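Local coordinates for protein B-agarase (Saccharophagus degradans, PDB 4BQ2) that hydrolyses beta-1,4 linkages of agarose as a family 50 exo-beta-agarase from a marine bacterium, probably releasing short neoagaro-oligosaccharides from chain ends, at residues T298-D303 and T333-S338; E318-M324 and Y359-S364; F345-P349 and A375-Y379. All blocks are in the same frame, centred on the assembly; numbering follows the deposited sequence. Where two conformers were deposited one is given.

Contact 1. Residues T298-D303 and T333-S338; sequences TGYDYD and TRHLAS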
loop_
_atom_site.group_PDB
_atom_site.type_symbol
_atom_site.label_atom_id
_atom_site.label_comp_id
_atom_site.label_asym_id
_atom_site.label_seq_id
_atom_site.Cartn_x
_atom_site.Cartn_y
_atom_site.Cartn_z
ATOM N N THR A 298 -9.023 12.477 16.021
ATOM C CA THR A 298 -8.834 13.726 16.779
ATOM C C THR A 298 -8.326 13.552 18.209
ATOM O O THR A 298 -7.796 14.504 18.819
ATOM C CB THR A 298 -10.116 14.568 16.869
ATOM O OG1 THR A 298 -11.102 13.846 17.609
ATOM C CG2 THR A 298 -10.656 14.935 15.479
ATOM N N GLY A 299 -8.506 12.355 18.755
ATOM C CA GLY A 299 -8.180 12.103 20.138
ATOM C C GLY A 299 -9.382 12.228 21.053
ATOM O O GLY A 299 -9.254 12.012 22.262
ATOM N N TYR A 300 -10.547 12.574 20.500
ATOM C CA TYR A 300 -11.778 12.566 21.294
ATOM C C TYR A 300 -12.628 11.296 21.105
ATOM O O TYR A 300 -12.472 10.548 20.114
ATOM C CB TYR A 300 -12.588 13.837 21.040
ATOM C CG TYR A 300 -11.862 15.097 21.491
ATOM C CD1 TYR A 300 -10.887 15.680 20.687
ATOM C CD2 TYR A 300 -12.133 15.682 22.736
ATOM C CE1 TYR A 300 -10.211 16.822 21.090
ATOM C CE2 TYR A 300 -11.460 16.820 23.150
ATOM C CZ TYR A 300 -10.501 17.388 22.315
ATOM O OH TYR A 300 -9.816 18.520 22.691
ATOM N N ASP A 301 -13.535 11.062 22.059
ATOM C CA ASP A 301 -14.439 9.937 22.011
ATOM C C ASP A 301 -15.833 10.359 22.479
ATOM O O ASP A 301 -16.006 11.431 23.072
ATOM C CB ASP A 301 -13.881 8.742 22.807
ATOM C CG ASP A 301 -14.348 7.394 22.251
ATOM O OD1 ASP A 301 -15.214 7.357 21.333
ATOM O OD2 ASP A 301 -13.849 6.354 22.741
ATOM N N TYR A 302 -16.823 9.552 22.141
ATOM C CA TYR A 302 -18.205 9.846 22.473
ATOM C C TYR A 302 -18.722 8.770 23.417
ATOM O O TYR A 302 -18.175 7.660 23.456
ATOM C CB TYR A 302 -19.077 9.871 21.210
ATOM C CG TYR A 302 -18.650 10.887 20.149
ATOM C CD1 TYR A 302 -18.083 12.114 20.503
ATOM C CD2 TYR A 302 -18.828 10.619 18.785
ATOM C CE1 TYR A 302 -17.693 13.035 19.532
ATOM C CE2 TYR A 302 -18.433 11.537 17.818
ATOM C CZ TYR A 302 -17.874 12.745 18.205
ATOM O OH TYR A 302 -17.497 13.659 17.250
ATOM N N ASP A 303 -19.746 9.083 24.206
ATOM C CA ASP A 303 -20.303 8.052 25.077
ATOM C C ASP A 303 -21.144 7.098 24.216
ATOM O O ASP A 303 -22.014 7.515 23.446
ATOM C CB ASP A 303 -21.027 8.647 26.297
ATOM C CG ASP A 303 -20.048 9.074 27.419
ATOM O OD1 ASP A 303 -19.532 8.197 28.147
ATOM O OD2 ASP A 303 -19.781 10.285 27.572
ATOM N N THR A 333 -21.402 14.798 24.338
ATOM C CA THR A 333 -20.794 13.847 25.287
ATOM C C THR A 333 -19.288 13.698 25.048
ATOM O O THR A 333 -18.601 12.942 25.730
ATOM C CB THR A 333 -21.416 12.442 25.200
ATOM O OG1 THR A 333 -20.947 11.759 24.011
ATOM C CG2 THR A 333 -22.959 12.499 25.257
ATOM N N ARG A 334 -18.786 14.455 24.083
ATOM C CA ARG A 334 -17.384 14.387 23.674
ATOM C C ARG A 334 -16.360 14.584 24.809
ATOM O O ARG A 334 -16.511 15.463 25.669
ATOM C CB ARG A 334 -17.229 15.363 22.532
ATOM C CG ARG A 334 -15.881 15.954 22.242
ATOM C CD ARG A 334 -16.174 16.861 21.061
ATOM N NE ARG A 334 -15.119 16.811 20.070
ATOM C CZ ARG A 334 -14.072 17.617 20.082
ATOM N NH1 ARG A 334 -13.955 18.537 21.044
ATOM N NH2 ARG A 334 -13.157 17.514 19.126
ATOM N N HIS A 335 -15.342 13.727 24.823
ATOM C CA HIS A 335 -14.335 13.705 25.900
ATOM C C HIS A 335 -12.977 13.264 25.376
ATOM O O HIS A 335 -12.878 12.520 24.386
ATOM C CB HIS A 335 -14.768 12.820 27.103
ATOM C CG HIS A 335 -14.910 11.362 26.773
ATOM N ND1 HIS A 335 -16.111 10.793 26.399
ATOM C CD2 HIS A 335 -13.995 10.360 26.746
ATOM C CE1 HIS A 335 -15.933 9.504 26.167
ATOM N NE2 HIS A 335 -14.656 9.218 26.362
ATOM N N LEU A 336 -11.932 13.724 26.053
ATOM C CA LEU A 336 -10.569 13.389 25.696
ATOM C C LEU A 336 -10.266 11.924 25.985
ATOM O O LEU A 336 -10.519 11.426 27.078
ATOM C CB LEU A 336 -9.598 14.315 26.443
ATOM C CG LEU A 336 -8.181 14.520 25.892
ATOM C CD1 LEU A 336 -8.239 15.076 24.475
ATOM C CD2 LEU A 336 -7.338 15.418 26.807
ATOM N N ALA A 337 -9.743 11.230 24.982
ATOM C CA ALA A 337 -9.273 9.855 25.143
ATOM C C ALA A 337 -7.775 9.777 24.835
ATOM O O ALA A 337 -7.057 8.956 25.396
ATOM C CB ALA A 337 -10.067 8.907 24.249
ATOM N N SER A 338 -7.300 10.653 23.957
ATOM C CA SER A 338 -5.876 10.722 23.683
ATOM C C SER A 338 -5.391 12.151 23.661
ATOM O O SER A 338 -5.554 12.856 22.650
ATOM C CB SER A 338 -5.509 10.006 22.380
ATOM O OG SER A 338 -4.114 10.100 22.156
#
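With chi1 of -64°, Tyr300 sets its ring anti to its own carbonyl carbon, while Arg334, whose CG stands anti to the backbone N (chi1 155°), bends at chi3 and lays its guanidinium flat on that ring. The result is a cation-pi stack: Arg334 CZ lies 3.7 Å from the centroid of the Tyr300 ring, with the two planes only 15° apart. On the opposite face of the ring, a methyl of Leu336 makes a CH-pi contact through CD1, 4.1 Å from the centroid, so the phenol is held between a guanidinium plane and a methyl group.

The backbones form a short antiparallel pairing, in which the edge strand 335-336 joins strand 296-301. Asp301 and His335 form the hydrogen-bonded pair, Asp301 N giving to His335 O at 2.8 Å and His335 N to Asp301 O at 3.0 Å. Beyond it, the carbonyl of Gly299 accepts twice: Ala337 N comes nearly head-on and Ser338 N on an in-plane lone pair, each at 2.9 Å from Gly299 O. At the other end the hydroxyl of Thr333 takes the N-H of Asp303 in an almost straight bond. Tyr302 meets Arg334 differently from Tyr300, presenting a ring edge to CB.

Glu374, on the neighbouring strand 373-376, forms a salt bridge with Arg334 NE and also bonds Tyr302 OH and Thr298 OG1, while Asp301 reaches Arg372 and Tyr361. The Arg334 guanidinium is therefore held by a salt bridge through NE and by an aromatic ring over one face. Glu374 probably offsets the positive charge that Arg334 brings to the stack on Tyr300.

Contact 2. Residues E318-M324 and Y359-S364; sequences EDSKGLM and YNYRRS
This is a loop-to-strand contact built on arginine hydrogen bonds and a salt bridge: the irregular segment 318-324, which opens with a 3-10 turn, is gripped by Arg362, the last residue of strand 359-362, and by Arg363 just after it. That strand is an outermost one of a four-stranded antiparallel sheet. Arg363 holds Glu318 side-on, NE and NH2 each taking one carboxylate oxygen. The NE bond to Glu318 OE2 is short and nearly straight (2.8 Å, 176°) and lies in the guanidinium plane, whereas NH2 reaches OE1 at a tilt. The backbone N of Arg363 also donates to OE2, from the same face of the carboxylate. Arg310 supplies a second salt bridge to OE1, so both oxygens of this buried acid are well satisfied.

Arg362 works on main-chain oxygens instead. Its NH1 donates to Gly322 O at 2.9 Å and its NH2 to Lys321 O at 3.0 Å, with Ser292 O a further acceptor for NH2. The carbonyl oxygen of Glu318 sits over one face of this guanidinium, and the side-chain ND2 of Asn360 lies over the other, toward its rim. One water ties Glu318 OE2, Tyr361 O and Arg362 NH1 together, and another connects Arg362 NE to Asp319 O. The loop is thus fastened at successive peptide groups.

Further along, Asn360 OD1 accepts from Met324 N in a nearly straight bond of 2.9 Å, while its ND2 reaches Ser295. The Met324 side chain, extended through chi1 and chi2, runs beside Tyr361, its SD 3.9 Å from Tyr361 CB. A turn at chi3 (-71°) then brings the terminal methyl over the guanidinium of Arg363, where Met324 CE lies 3.4 Å from Arg363 CZ.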
loop_
_atom_site.group_PDB
_atom_site.type_symbol
_atom_site.label_atom_id
_atom_site.label_comp_id
_atom_site.label_asym_id
_atom_site.label_seq_id
_atom_site.Cartn_x
_atom_site.Cartn_y
_atom_site.Cartn_z
ATOM N N GLU A 318 -15.713 -1.444 8.145
ATOM C CA GLU A 318 -15.764 -0.129 8.789
ATOM C C GLU A 318 -14.855 0.867 8.087
ATOM O O GLU A 318 -15.244 2.008 7.867
ATOM C CB GLU A 318 -15.420 -0.238 10.289
ATOM C CG GLU A 318 -15.587 1.082 11.063
ATOM C CD GLU A 318 -17.051 1.489 11.321
ATOM O OE1 GLU A 318 -17.987 0.819 10.785
ATOM O OE2 GLU A 318 -17.275 2.502 12.057
ATOM N N ASP A 319 -13.656 0.424 7.707
ATOM C CA ASP A 319 -12.706 1.274 6.986
ATOM C C ASP A 319 -13.269 1.893 5.677
ATOM O O ASP A 319 -12.870 2.984 5.261
ATOM C CB ASP A 319 -11.426 0.475 6.703
ATOM C CG ASP A 319 -11.660 -0.662 5.730
ATOM O OD1 ASP A 319 -11.513 -0.427 4.490
ATOM O OD2 ASP A 319 -11.977 -1.775 6.201
ATOM N N SER A 320 -14.229 1.201 5.059
ATOM C CA SER A 320 -14.761 1.571 3.739
ATOM C C SER A 320 -16.177 2.139 3.837
ATOM O O SER A 320 -16.799 2.434 2.815
ATOM C CB SER A 320 -14.741 0.359 2.781
ATOM O OG SER A 320 -13.410 -0.034 2.488
ATOM N N LYS A 321 -16.657 2.358 5.064
ATOM C CA LYS A 321 -17.965 2.982 5.275
ATOM C C LYS A 321 -17.949 4.452 4.899
ATOM O O LYS A 321 -16.897 5.079 4.858
ATOM C CB LYS A 321 -18.445 2.810 6.728
ATOM C CG LYS A 321 -18.699 1.346 7.086
ATOM C CD LYS A 321 -20.037 0.859 6.560
ATOM C CE LYS A 321 -21.197 1.334 7.445
ATOM N NZ LYS A 321 -22.507 0.904 6.874
ATOM N N GLY A 322 -19.120 5.001 4.610
ATOM C CA GLY A 322 -19.212 6.456 4.427
ATOM C C GLY A 322 -18.741 7.140 5.704
ATOM O O GLY A 322 -18.722 6.504 6.776
ATOM N N LEU A 323 -18.359 8.413 5.598
ATOM C CA LEU A 323 -18.124 9.252 6.795
ATOM C C LEU A 323 -19.415 9.331 7.647
ATOM O O LEU A 323 -20.502 9.597 7.120
ATOM C CB LEU A 323 -17.611 10.651 6.421
ATOM C CG LEU A 323 -16.213 10.755 5.771
ATOM C CD1 LEU A 323 -15.804 12.210 5.546
ATOM C CD2 LEU A 323 -15.150 10.039 6.600
ATOM N N MET A 324 -19.293 9.067 8.947
ATOM C CA MET A 324 -20.478 8.971 9.811
ATOM C C MET A 324 -20.959 10.352 10.269
ATOM O O MET A 324 -20.188 11.119 10.851
ATOM C CB MET A 324 -20.190 8.084 11.026
ATOM C CG MET A 324 -21.418 7.842 11.897
ATOM S SD MET A 324 -21.074 6.988 13.451
ATOM C CE MET A 324 -20.680 5.339 12.898
ATOM N N TYR A 359 -16.829 16.164 10.724
ATOM C CA TYR A 359 -16.508 15.152 11.722
ATOM C C TYR A 359 -16.944 13.760 11.257
ATOM O O TYR A 359 -17.896 13.614 10.486
ATOM C CB TYR A 359 -17.149 15.479 13.064
ATOM C CG TYR A 359 -16.387 16.524 13.856
ATOM C CD1 TYR A 359 -15.124 16.244 14.382
ATOM C CD2 TYR A 359 -16.943 17.793 14.106
ATOM C CE1 TYR A 359 -14.424 17.200 15.110
ATOM C CE2 TYR A 359 -16.244 18.745 14.831
ATOM C CZ TYR A 359 -14.992 18.437 15.334
ATOM O OH TYR A 359 -14.295 19.392 16.054
ATOM N N ASN A 360 -16.218 12.757 11.733
ATOM C CA ASN A 360 -16.451 11.354 11.415
ATOM C C ASN A 360 -16.340 10.595 12.736
ATOM O O ASN A 360 -15.788 11.121 13.730
ATOM C CB ASN A 360 -15.383 10.875 10.409
ATOM C CG ASN A 360 -15.534 9.400 10.024
ATOM O OD1 ASN A 360 -16.640 8.860 9.969
ATOM N ND2 ASN A 360 -14.412 8.746 9.743
ATOM N N TYR A 361 -16.882 9.383 12.769
ATOM C CA TYR A 361 -16.622 8.480 13.886
ATOM C C TYR A 361 -16.323 7.082 13.352
ATOM O O TYR A 361 -17.107 6.532 12.574
ATOM C CB TYR A 361 -17.796 8.432 14.867
ATOM C CG TYR A 361 -17.425 7.691 16.132
ATOM C CD1 TYR A 361 -16.837 8.367 17.211
ATOM C CD2 TYR A 361 -17.609 6.305 16.242
ATOM C CE1 TYR A 361 -16.473 7.684 18.362
ATOM C CE2 TYR A 361 -17.236 5.617 17.400
ATOM C CZ TYR A 361 -16.661 6.317 18.450
ATOM O OH TYR A 361 -16.278 5.645 19.600
ATOM N N ARG A 362 -15.204 6.499 13.770
ATOM C CA ARG A 362 -14.925 5.111 13.406
ATOM C C ARG A 362 -15.095 4.199 14.625
ATOM O O ARG A 362 -14.670 4.548 15.714
ATOM C CB ARG A 362 -13.529 4.997 12.786
ATOM C CG ARG A 362 -13.427 5.594 11.382
ATOM C CD ARG A 362 -14.534 5.089 10.446
ATOM N NE ARG A 362 -14.262 5.397 9.036
ATOM C CZ ARG A 362 -15.193 5.612 8.111
ATOM N NH1 ARG A 362 -16.498 5.588 8.412
ATOM N NH2 ARG A 362 -14.812 5.887 6.862
ATOM N N ARG A 363 -15.736 3.043 14.447
ATOM C CA ARG A 363 -16.031 2.155 15.586
ATOM C C ARG A 363 -14.953 1.104 15.759
ATOM O O ARG A 363 -14.939 0.376 16.748
ATOM C CB ARG A 363 -17.426 1.546 15.447
ATOM C CG ARG A 363 -18.508 2.618 15.374
ATOM C CD ARG A 363 -19.782 2.052 14.781
ATOM N NE ARG A 363 -19.758 2.088 13.313
ATOM C CZ ARG A 363 -20.835 1.987 12.532
ATOM N NH1 ARG A 363 -22.061 1.844 13.062
ATOM N NH2 ARG A 363 -20.694 2.036 11.211
ATOM N N SER A 364 -14.024 1.058 14.814
ATOM C CA SER A 364 -12.873 0.166 14.919
ATOM C C SER A 364 -11.686 0.788 14.185
ATOM O O SER A 364 -11.833 1.808 13.498
ATOM C CB SER A 364 -13.194 -1.206 14.333
ATOM O OG SER A 364 -13.525 -1.066 12.964
HETATM O O HOH W 1 -18.004 4.761 10.628
HETATM O O HOH W 2 -12.064 4.550 7.517
#

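Contact 3. Residues F345-P349 and A375-Y379; sequences FNWLP and AYSFY
Wholly without hydrogen bonds between its segments, this aromatic cluster joins the loop 345-349 to a strand-to-helix junction, where strand 373-376 of the four-stranded antiparallel sheet gives way to helix 378-387. Ser377 is the N-cap of that helix, its OG bonded to Ser380 N.

Aromatic contacts come first. Phe345 CD1 approaches Phe378 CE2 to 3.9 Å, at the edge of the Phe378 ring. Trp347, with CG anti to its backbone N (chi1 176°), swings its six-membered ring toward both aromatics of the other segment: CZ3 lies 3.9 Å from Tyr376 OH, and CE3 is 4.3 Å from Phe378 CE1. The carbonyl oxygen of Trp347 also lies near the plane of the Phe378 ring, at its edge. Within 375-379, Tyr376 CD2 sits above the centre of the Phe378 ring. The phenol of Tyr376 also meets Tyr359 edge-to-face, and its hydroxyl bonds Leu355 O.

The aliphatic contact is that of Leu348, which sends one methyl, CD2, against both residues of the junction, touching Phe378 CZ at 3.9 Å and Tyr376 CB at 4.0 Å.

A CH-pi contact completes the set: Pro349 lies over one face of the Tyr376 ring, its CD 4.2 Å from the centroid and its CG only 3.5 Å from Tyr376 CE1.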
loop_
_atom_site.group_PDB
_atom_site.type_symbol
_atom_site.label_atom_id
_atom_site.label_comp_id
_atom_site.label_asym_id
_atom_site.label_seq_id
_atom_site.Cartn_x
_atom_site.Cartn_y
_atom_site.Cartn_z
ATOM N N PHE A 345 -3.664 19.119 16.853
ATOM C CA PHE A 345 -4.550 19.962 16.019
ATOM C C PHE A 345 -4.662 21.405 16.453
ATOM O O PHE A 345 -5.113 21.671 17.581
ATOM C CB PHE A 345 -5.942 19.327 15.878
ATOM C CG PHE A 345 -5.887 17.920 15.337
ATOM C CD1 PHE A 345 -5.744 17.694 13.955
ATOM C CD2 PHE A 345 -5.916 16.833 16.200
ATOM C CE1 PHE A 345 -5.657 16.391 13.456
ATOM C CE2 PHE A 345 -5.826 15.530 15.703
ATOM C CZ PHE A 345 -5.705 15.314 14.332
ATOM N N ASN A 346 -4.287 22.330 15.561
ATOM C CA ASN A 346 -4.344 23.751 15.915
ATOM C C ASN A 346 -5.785 24.257 15.870
ATOM O O ASN A 346 -6.120 25.237 16.541
ATOM C CB ASN A 346 -3.472 24.629 15.012
ATOM C CG ASN A 346 -1.991 24.602 15.392
ATOM O OD1 ASN A 346 -1.612 24.126 16.446
ATOM N ND2 ASN A 346 -1.162 25.089 14.504
ATOM N N TRP A 347 -6.626 23.607 15.063
ATOM C CA TRP A 347 -8.024 24.033 14.943
ATOM C C TRP A 347 -8.931 22.856 14.698
ATOM O O TRP A 347 -8.710 22.087 13.757
ATOM C CB TRP A 347 -8.178 25.026 13.785
ATOM C CG TRP A 347 -9.613 25.471 13.515
ATOM C CD1 TRP A 347 -10.259 26.522 14.104
ATOM C CD2 TRP A 347 -10.557 24.894 12.582
ATOM N NE1 TRP A 347 -11.537 26.644 13.594
ATOM C CE2 TRP A 347 -11.745 25.658 12.664
ATOM C CE3 TRP A 347 -10.506 23.814 11.681
ATOM C CZ2 TRP A 347 -12.882 25.378 11.872
ATOM C CZ3 TRP A 347 -11.623 23.532 10.906
ATOM C CH2 TRP A 347 -12.800 24.314 11.005
ATOM N N LEU A 348 -9.958 22.721 15.533
ATOM C CA LEU A 348 -11.075 21.811 15.245
ATOM C C LEU A 348 -12.371 22.581 15.526
ATOM O O LEU A 348 -12.424 23.361 16.481
ATOM C CB LEU A 348 -10.992 20.543 16.085
ATOM C CG LEU A 348 -9.882 19.542 15.736
ATOM C CD1 LEU A 348 -9.803 18.490 16.826
ATOM C CD2 LEU A 348 -10.146 18.894 14.377
ATOM N N PRO A 349 -13.395 22.419 14.666
ATOM C CA PRO A 349 -14.613 23.231 14.804
ATOM C C PRO A 349 -15.534 22.865 15.975
ATOM O O PRO A 349 -15.626 21.698 16.348
ATOM C CB PRO A 349 -15.341 22.997 13.457
ATOM C CG PRO A 349 -14.846 21.651 12.992
ATOM C CD PRO A 349 -13.399 21.631 13.413
ATOM N N ALA A 375 -13.102 11.382 14.406
ATOM C CA ALA A 375 -12.119 11.723 13.394
ATOM C C ALA A 375 -12.597 12.986 12.649
ATOM O O ALA A 375 -13.769 13.367 12.761
ATOM C CB ALA A 375 -11.894 10.530 12.463
ATOM N N TYR A 376 -11.698 13.681 11.963
ATOM C CA TYR A 376 -12.114 14.843 11.188
ATOM C C TYR A 376 -11.502 14.753 9.806
ATOM O O TYR A 376 -10.344 14.352 9.662
ATOM C CB TYR A 376 -11.725 16.169 11.878
ATOM C CG TYR A 376 -12.314 17.424 11.227
ATOM C CD1 TYR A 376 -13.632 17.794 11.481
ATOM C CD2 TYR A 376 -11.553 18.222 10.369
ATOM C CE1 TYR A 376 -14.192 18.930 10.911
ATOM C CE2 TYR A 376 -12.102 19.360 9.779
ATOM C CZ TYR A 376 -13.430 19.712 10.072
ATOM O OH TYR A 376 -14.024 20.831 9.513
ATOM N N SER A 377 -12.305 15.065 8.790
ATOM C CA SER A 377 -11.823 15.107 7.413
ATOM C C SER A 377 -11.571 16.545 6.973
ATOM O O SER A 377 -12.502 17.266 6.574
ATOM C CB SER A 377 -12.813 14.416 6.445
ATOM O OG SER A 377 -12.291 14.547 5.122
ATOM N N PHE A 378 -10.314 16.963 7.047
ATOM C CA PHE A 378 -9.920 18.275 6.551
ATOM C C PHE A 378 -10.159 18.413 5.033
ATOM O O PHE A 378 -10.595 19.472 4.560
ATOM C CB PHE A 378 -8.473 18.576 6.921
ATOM C CG PHE A 378 -8.292 18.860 8.384
ATOM C CD1 PHE A 378 -8.531 20.146 8.890
ATOM C CD2 PHE A 378 -7.902 17.845 9.260
ATOM C CE1 PHE A 378 -8.374 20.395 10.259
ATOM C CE2 PHE A 378 -7.742 18.100 10.617
ATOM C CZ PHE A 378 -7.984 19.369 11.109
ATOM N N TYR A 379 -9.889 17.347 4.286
ATOM C CA TYR A 379 -10.166 17.353 2.828
ATOM C C TYR A 379 -11.648 17.673 2.552
ATOM O O TYR A 379 -11.970 18.545 1.741
ATOM C CB TYR A 379 -9.753 16.005 2.184
ATOM C CG TYR A 379 -9.933 15.947 0.680
ATOM C CD1 TYR A 379 -8.954 16.425 -0.176
ATOM C CD2 TYR A 379 -11.091 15.407 0.114
ATOM C CE1 TYR A 379 -9.112 16.377 -1.555
ATOM C CE2 TYR A 379 -11.263 15.358 -1.267
ATOM C CZ TYR A 379 -10.268 15.850 -2.092
ATOM O OH TYR A 379 -10.440 15.799 -3.455
#

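How the contacts relate
All three contacts reach one four-stranded antiparallel sheet, ordered 335-336, 296-301, 373-376, 359-362. Contact 1 pairs the first two strands, contact 3 packs a loop at the end of the third, and contact 2 fastens a loop to the fourth; their centres lie 14 to 15 Å apart. Along the chain, contact 1 closes before contact 3 opens, whereas contact 2 alternates with both. They touch directly: Asp301 meets Tyr361 between contacts 1 and 2, Tyr359 OH reaches Pro349 O between 2 and 3, and Thr298 packs on Phe345 and Leu348 between 1 and 3. Loops among residues 298-379 thus pack on or pair with this one sheet.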